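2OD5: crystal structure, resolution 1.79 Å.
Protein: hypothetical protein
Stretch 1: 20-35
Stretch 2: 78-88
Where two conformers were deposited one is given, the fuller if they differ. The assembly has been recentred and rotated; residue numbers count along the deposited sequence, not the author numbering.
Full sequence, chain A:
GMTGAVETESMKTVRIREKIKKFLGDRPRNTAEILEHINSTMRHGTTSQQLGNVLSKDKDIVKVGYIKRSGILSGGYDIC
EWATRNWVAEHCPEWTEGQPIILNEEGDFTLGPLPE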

# COMPACT_ATOMS: atom_id res chain seq x y z
N ILE A 20 5.80 -4.97 2.64
CA ILE A 20 4.46 -4.69 2.17
C ILE A 20 3.88 -5.94 1.49
O ILE A 20 2.75 -6.34 1.75
CB ILE A 20 4.42 -3.49 1.19
CG1 ILE A 20 4.81 -2.17 1.87
CG2 ILE A 20 3.04 -3.39 0.58
CD1 ILE A 20 5.14 -1.04 0.87
N LYS A 21 4.66 -6.58 0.62
CA LYS A 21 4.18 -7.75 -0.12
C LYS A 21 3.80 -8.91 0.81
O LYS A 21 2.75 -9.53 0.64
CB LYS A 21 5.21 -8.17 -1.18
CG LYS A 21 5.34 -7.20 -2.34
N LYS A 22 4.60 -9.14 1.83
CA LYS A 22 4.28 -10.14 2.85
C LYS A 22 3.01 -9.80 3.62
O LYS A 22 2.15 -10.66 3.85
CB LYS A 22 5.46 -10.31 3.80
CG LYS A 22 6.61 -11.11 3.20
CD LYS A 22 6.28 -12.58 3.14
N PHE A 23 2.89 -8.54 4.01
CA PHE A 23 1.72 -8.07 4.73
C PHE A 23 0.44 -8.24 3.91
O PHE A 23 -0.59 -8.61 4.46
CB PHE A 23 1.91 -6.61 5.14
CG PHE A 23 0.79 -6.04 5.94
CD1 PHE A 23 0.48 -6.56 7.20
CD2 PHE A 23 0.03 -4.99 5.45
CE1 PHE A 23 -0.54 -6.04 7.96
CE2 PHE A 23 -0.98 -4.44 6.23
CZ PHE A 23 -1.27 -4.98 7.48
N LEU A 24 0.50 -7.97 2.61
CA LEU A 24 -0.66 -8.05 1.73
C LEU A 24 -0.95 -9.47 1.23
O LEU A 24 -1.92 -9.69 0.51
CB LEU A 24 -0.46 -7.13 0.53
CG LEU A 24 -0.46 -5.63 0.80
CD1 LEU A 24 -0.27 -4.87 -0.50
CD2 LEU A 24 -1.75 -5.18 1.52
N GLY A 25 -0.14 -10.44 1.62
CA GLY A 25 -0.36 -11.82 1.20
C GLY A 25 -1.75 -12.37 1.44
O GLY A 25 -2.36 -12.94 0.52
N ASP A 26 -2.26 -12.19 2.65
CA ASP A 26 -3.55 -12.75 3.03
C ASP A 26 -4.74 -12.09 2.33
O ASP A 26 -5.67 -12.78 1.91
CB ASP A 26 -3.73 -12.70 4.55
CG ASP A 26 -2.79 -13.65 5.30
OD1 ASP A 26 -2.38 -14.69 4.72
OD2 ASP A 26 -2.46 -13.36 6.46
N ARG A 27 -4.74 -10.78 2.21
CA ARG A 27 -5.87 -10.07 1.64
C ARG A 27 -5.51 -8.62 1.43
O ARG A 27 -4.53 -8.15 2.02
CB ARG A 27 -7.06 -10.14 2.60
CG ARG A 27 -6.82 -9.47 3.94
CD ARG A 27 -8.01 -9.65 4.86
NE ARG A 27 -7.66 -9.20 6.21
CZ ARG A 27 -7.97 -8.02 6.75
NH1 ARG A 27 -8.67 -7.10 6.08
NH2 ARG A 27 -7.56 -7.77 7.99
N PRO A 28 -6.31 -7.89 0.64
CA PRO A 28 -6.03 -6.46 0.47
C PRO A 28 -6.09 -5.66 1.77
O PRO A 28 -6.85 -6.02 2.67
CB PRO A 28 -7.12 -6.00 -0.48
CG PRO A 28 -7.56 -7.23 -1.22
CD PRO A 28 -7.44 -8.33 -0.21
N ARG A 29 -5.30 -4.58 1.85
CA ARG A 29 -5.30 -3.71 3.04
C ARG A 29 -5.24 -2.27 2.60
O ARG A 29 -4.79 -1.97 1.50
CB ARG A 29 -4.08 -4.01 3.95
CG ARG A 29 -3.99 -5.45 4.42
CD ARG A 29 -5.21 -5.90 5.23
NE ARG A 29 -5.06 -5.62 6.64
CZ ARG A 29 -4.46 -6.43 7.51
NH1 ARG A 29 -3.93 -7.58 7.13
NH2 ARG A 29 -4.37 -6.06 8.77
N ASN A 30 -5.68 -1.36 3.46
CA ASN A 30 -5.67 0.05 3.11
C ASN A 30 -4.35 0.71 3.51
O ASN A 30 -3.52 0.13 4.24
CB ASN A 30 -6.92 0.80 3.65
CG ASN A 30 -6.91 0.97 5.14
OD1 ASN A 30 -5.90 1.36 5.73
ND2 ASN A 30 -8.04 0.71 5.76
N THR A 31 -4.10 1.89 2.97
CA THR A 31 -2.80 2.55 3.12
C THR A 31 -2.43 2.78 4.59
O THR A 31 -1.27 2.64 4.98
CB THR A 31 -2.75 3.93 2.39
OG1 THR A 31 -3.08 3.77 1.01
CG2 THR A 31 -1.32 4.53 2.47
N ALA A 32 -3.43 3.11 5.40
CA ALA A 32 -3.24 3.33 6.83
C ALA A 32 -2.78 2.08 7.56
O ALA A 32 -1.88 2.14 8.42
CB ALA A 32 -4.56 3.87 7.46
N GLU A 33 -3.44 0.96 7.29
CA GLU A 33 -3.03 -0.32 7.85
C GLU A 33 -1.60 -0.69 7.42
O GLU A 33 -0.81 -1.20 8.21
CB GLU A 33 -3.98 -1.42 7.40
CG GLU A 33 -5.40 -1.28 7.86
CD GLU A 33 -6.23 -2.45 7.31
OE1 GLU A 33 -6.54 -2.46 6.06
OE2 GLU A 33 -6.51 -3.37 8.10
N ILE A 34 -1.27 -0.45 6.15
CA ILE A 34 0.05 -0.76 5.63
C ILE A 34 1.10 0.09 6.33
O ILE A 34 2.11 -0.42 6.81
CB ILE A 34 0.13 -0.58 4.09
CG1 ILE A 34 -0.86 -1.53 3.37
CG2 ILE A 34 1.55 -0.89 3.59
CD1 ILE A 34 -1.05 -1.21 1.89
N LEU A 35 0.82 1.38 6.45
CA LEU A 35 1.73 2.30 7.12
C LEU A 35 1.94 1.88 8.56
O LEU A 35 3.07 1.86 9.05
CB LEU A 35 1.18 3.73 7.10
CG LEU A 35 2.17 4.80 7.61
CD1 LEU A 35 3.41 4.89 6.70
CD2 LEU A 35 1.46 6.14 7.69
N ASP A 78 -8.39 10.75 1.49
CA ASP A 78 -8.58 9.57 0.65
C ASP A 78 -8.14 8.36 1.44
O ASP A 78 -7.27 8.46 2.30
CB ASP A 78 -7.64 9.59 -0.57
CG ASP A 78 -7.89 10.72 -1.49
OD1 ASP A 78 -8.96 11.35 -1.39
OD2 ASP A 78 -7.00 10.99 -2.32
N ILE A 79 -8.73 7.20 1.13
CA ILE A 79 -8.26 5.94 1.69
C ILE A 79 -8.14 5.03 0.47
O ILE A 79 -9.09 4.89 -0.28
CB ILE A 79 -9.30 5.28 2.64
CG1 ILE A 79 -9.89 6.28 3.62
CG2 ILE A 79 -8.62 4.11 3.40
CD1 ILE A 79 -11.25 6.78 3.23
N CYS A 80 -6.99 4.41 0.27
CA CYS A 80 -6.82 3.51 -0.89
C CYS A 80 -6.60 2.10 -0.38
O CYS A 80 -6.05 1.90 0.72
CB CYS A 80 -5.66 3.96 -1.76
SG CYS A 80 -5.95 5.62 -2.49
N GLU A 81 -7.04 1.14 -1.18
CA GLU A 81 -6.93 -0.27 -0.86
C GLU A 81 -5.97 -0.89 -1.86
O GLU A 81 -6.08 -0.63 -3.07
CB GLU A 81 -8.30 -0.95 -1.00
CG GLU A 81 -9.34 -0.44 -0.01
CD GLU A 81 -10.76 -0.56 -0.49
OE1 GLU A 81 -11.04 -1.23 -1.50
OE2 GLU A 81 -11.62 0.05 0.13
N TRP A 82 -5.07 -1.73 -1.35
CA TRP A 82 -4.02 -2.32 -2.16
C TRP A 82 -3.94 -3.82 -1.98
O TRP A 82 -4.20 -4.33 -0.89
CB TRP A 82 -2.70 -1.71 -1.74
CG TRP A 82 -2.62 -0.27 -1.80
CD1 TRP A 82 -2.97 0.61 -0.81
CD2 TRP A 82 -2.22 0.53 -2.91
NE1 TRP A 82 -2.76 1.90 -1.22
CE2 TRP A 82 -2.31 1.88 -2.50
CE3 TRP A 82 -1.74 0.24 -4.19
CZ2 TRP A 82 -1.95 2.92 -3.32
CZ3 TRP A 82 -1.38 1.30 -5.00
CH2 TRP A 82 -1.52 2.62 -4.56
N ALA A 83 -3.52 -4.52 -3.03
CA ALA A 83 -3.38 -5.97 -3.03
C ALA A 83 -2.14 -6.33 -3.82
O ALA A 83 -1.68 -5.55 -4.65
CB ALA A 83 -4.61 -6.61 -3.70
N THR A 84 -1.61 -7.52 -3.63
CA THR A 84 -0.57 -7.96 -4.54
C THR A 84 -1.20 -8.32 -5.86
O THR A 84 -2.34 -8.78 -5.92
CB THR A 84 0.24 -9.15 -3.99
OG1 THR A 84 -0.57 -10.33 -3.99
CG2 THR A 84 0.83 -8.86 -2.57
N ARG A 85 -0.44 -8.19 -6.94
CA ARG A 85 -0.94 -8.59 -8.27
C ARG A 85 -1.32 -10.07 -8.30
O ARG A 85 -2.30 -10.48 -8.97
CB ARG A 85 0.09 -8.26 -9.34
CG ARG A 85 -0.39 -8.41 -10.73
CD ARG A 85 0.65 -8.02 -11.72
NE ARG A 85 1.00 -6.60 -11.66
CZ ARG A 85 0.36 -5.63 -12.31
NH1 ARG A 85 -0.68 -5.91 -13.10
NH2 ARG A 85 0.76 -4.39 -12.19
N ASN A 86 -0.51 -10.91 -7.66
CA ASN A 86 -0.80 -12.33 -7.61
C ASN A 86 -2.08 -12.64 -6.83
O ASN A 86 -2.85 -13.54 -7.22
CB ASN A 86 0.38 -13.11 -7.04
CG ASN A 86 1.47 -13.32 -8.04
OD1 ASN A 86 1.22 -13.70 -9.19
ND2 ASN A 86 2.71 -13.11 -7.60
N TRP A 87 -2.33 -11.91 -5.76
CA TRP A 87 -3.58 -12.09 -5.02
C TRP A 87 -4.77 -11.80 -5.95
O TRP A 87 -5.72 -12.58 -6.04
CB TRP A 87 -3.63 -11.17 -3.80
CG TRP A 87 -4.84 -11.44 -2.94
CD1 TRP A 87 -4.90 -12.27 -1.85
CD2 TRP A 87 -6.13 -10.89 -3.12
NE1 TRP A 87 -6.19 -12.28 -1.34
CE2 TRP A 87 -6.96 -11.45 -2.11
CE3 TRP A 87 -6.69 -10.00 -4.05
CZ2 TRP A 87 -8.30 -11.14 -2.02
CZ3 TRP A 87 -8.03 -9.70 -3.95
CH2 TRP A 87 -8.81 -10.26 -2.94
N VAL A 88 -4.70 -10.69 -6.67
CA VAL A 88 -5.76 -10.36 -7.60
C VAL A 88 -5.90 -11.40 -8.70
O VAL A 88 -7.01 -11.78 -9.06
CB VAL A 88 -5.56 -8.96 -8.24
CG1 VAL A 88 -6.72 -8.62 -9.19
CG2 VAL A 88 -5.43 -7.89 -7.16
O HOH W 1 -3.40 -8.81 -1.55
O HOH W 2 -4.60 6.33 0.91

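The two stretches are joined by a very short antiparallel β-ladder, extended at one end by an indole-to-threonine hydrogen bond and at the other by a tryptophan packed against a proline, with 643 Å² of surface buried in all.

At the centre, Arg-29 and Trp-82 form a hydrogen-bonded pair: Arg-29 N donates to Trp-82 O at 3.0 Å, and Trp-82 N donates to Arg-29 O at 2.9 Å. The next pair, Asn-30 with Glu-81, is of the non-hydrogen-bonded kind, and the chains draw close there, with Asn-30 CA 4.2 Å from Glu-81 CA. One residue further on, Thr-31 N donates to Cys-80 O at 3.0 Å, so the backbone pairing carries into the first residue of a helix. The same carbonyls also receive CA-H...O contacts, from Pro-28 CA to Trp-82 O (3.1 Å) and from Asn-30 CA to Cys-80 O (3.0 Å). Proline suits its place just before the ladder: it has no amide hydrogen to offer, but its CA can still approach the carbonyl.

Strand gives way to helix abruptly, and Asn-30 serves both. Its backbone belongs to the ladder, while its side chain, with chi1 in p, caps the helix by accepting from Glu-33 N at OD1 (2.9 Å). Glu-33 answers through OE1, which accepts from Asn-30 N at 3.0 Å; its OE2 forms a salt bridge with Arg-29 NE, also at 3.0 Å. Arg-29, with chi1, chi2 and chi3 all m, is thus tied to its own stretch.

Trp-82 is buried and has the largest area covered by the opposing stretch. Burying an indole leaves its N-H in need of a partner, and Thr-31 supplies one at the ring edge: Trp-82 NE1 donates to Thr-31 OG1 at 2.9 Å. A small hydroxyl side chain fits here, and a water links Thr-31 OG1 (3.0 Å) to Cys-80 N (3.1 Å, a weak bond). Apolar side chains lie close by as well: Ile-34 CD1 is 3.8 Å from Trp-82 CD1, and Leu-24 CD1 is 4.2 Å from Trp-82 CB.

At the other end, Thr-84 ends the strand and caps the following helix, its OG1 accepting from Trp-87 N at 3.0 Å. Threonine combines this polar role with an apolar one, for its CG2 packs 3.8 Å from Leu-24 CB. A water bridges the two backbones nearby, donating to Leu-24 O (2.7 Å) and accepting from Thr-84 N (3.0 Å).

Trp-87, with chi1 in t, lays one ring face against Pro-28. Pro-28 CD sits 3.6 Å from the centroid of the Trp-87 six-membered ring, only 18° off the normal, a CH-pi contact that matches a flat aromatic surface with a compact, rigid ring. Pro-28 CG also meets Ala-83 CB at 3.9 Å. The indole nitrogen, Trp-87 NE1, makes a weak hydrogen bond to Asp-26 O at 3.3 Å, a modest addition to the packing against Pro-28.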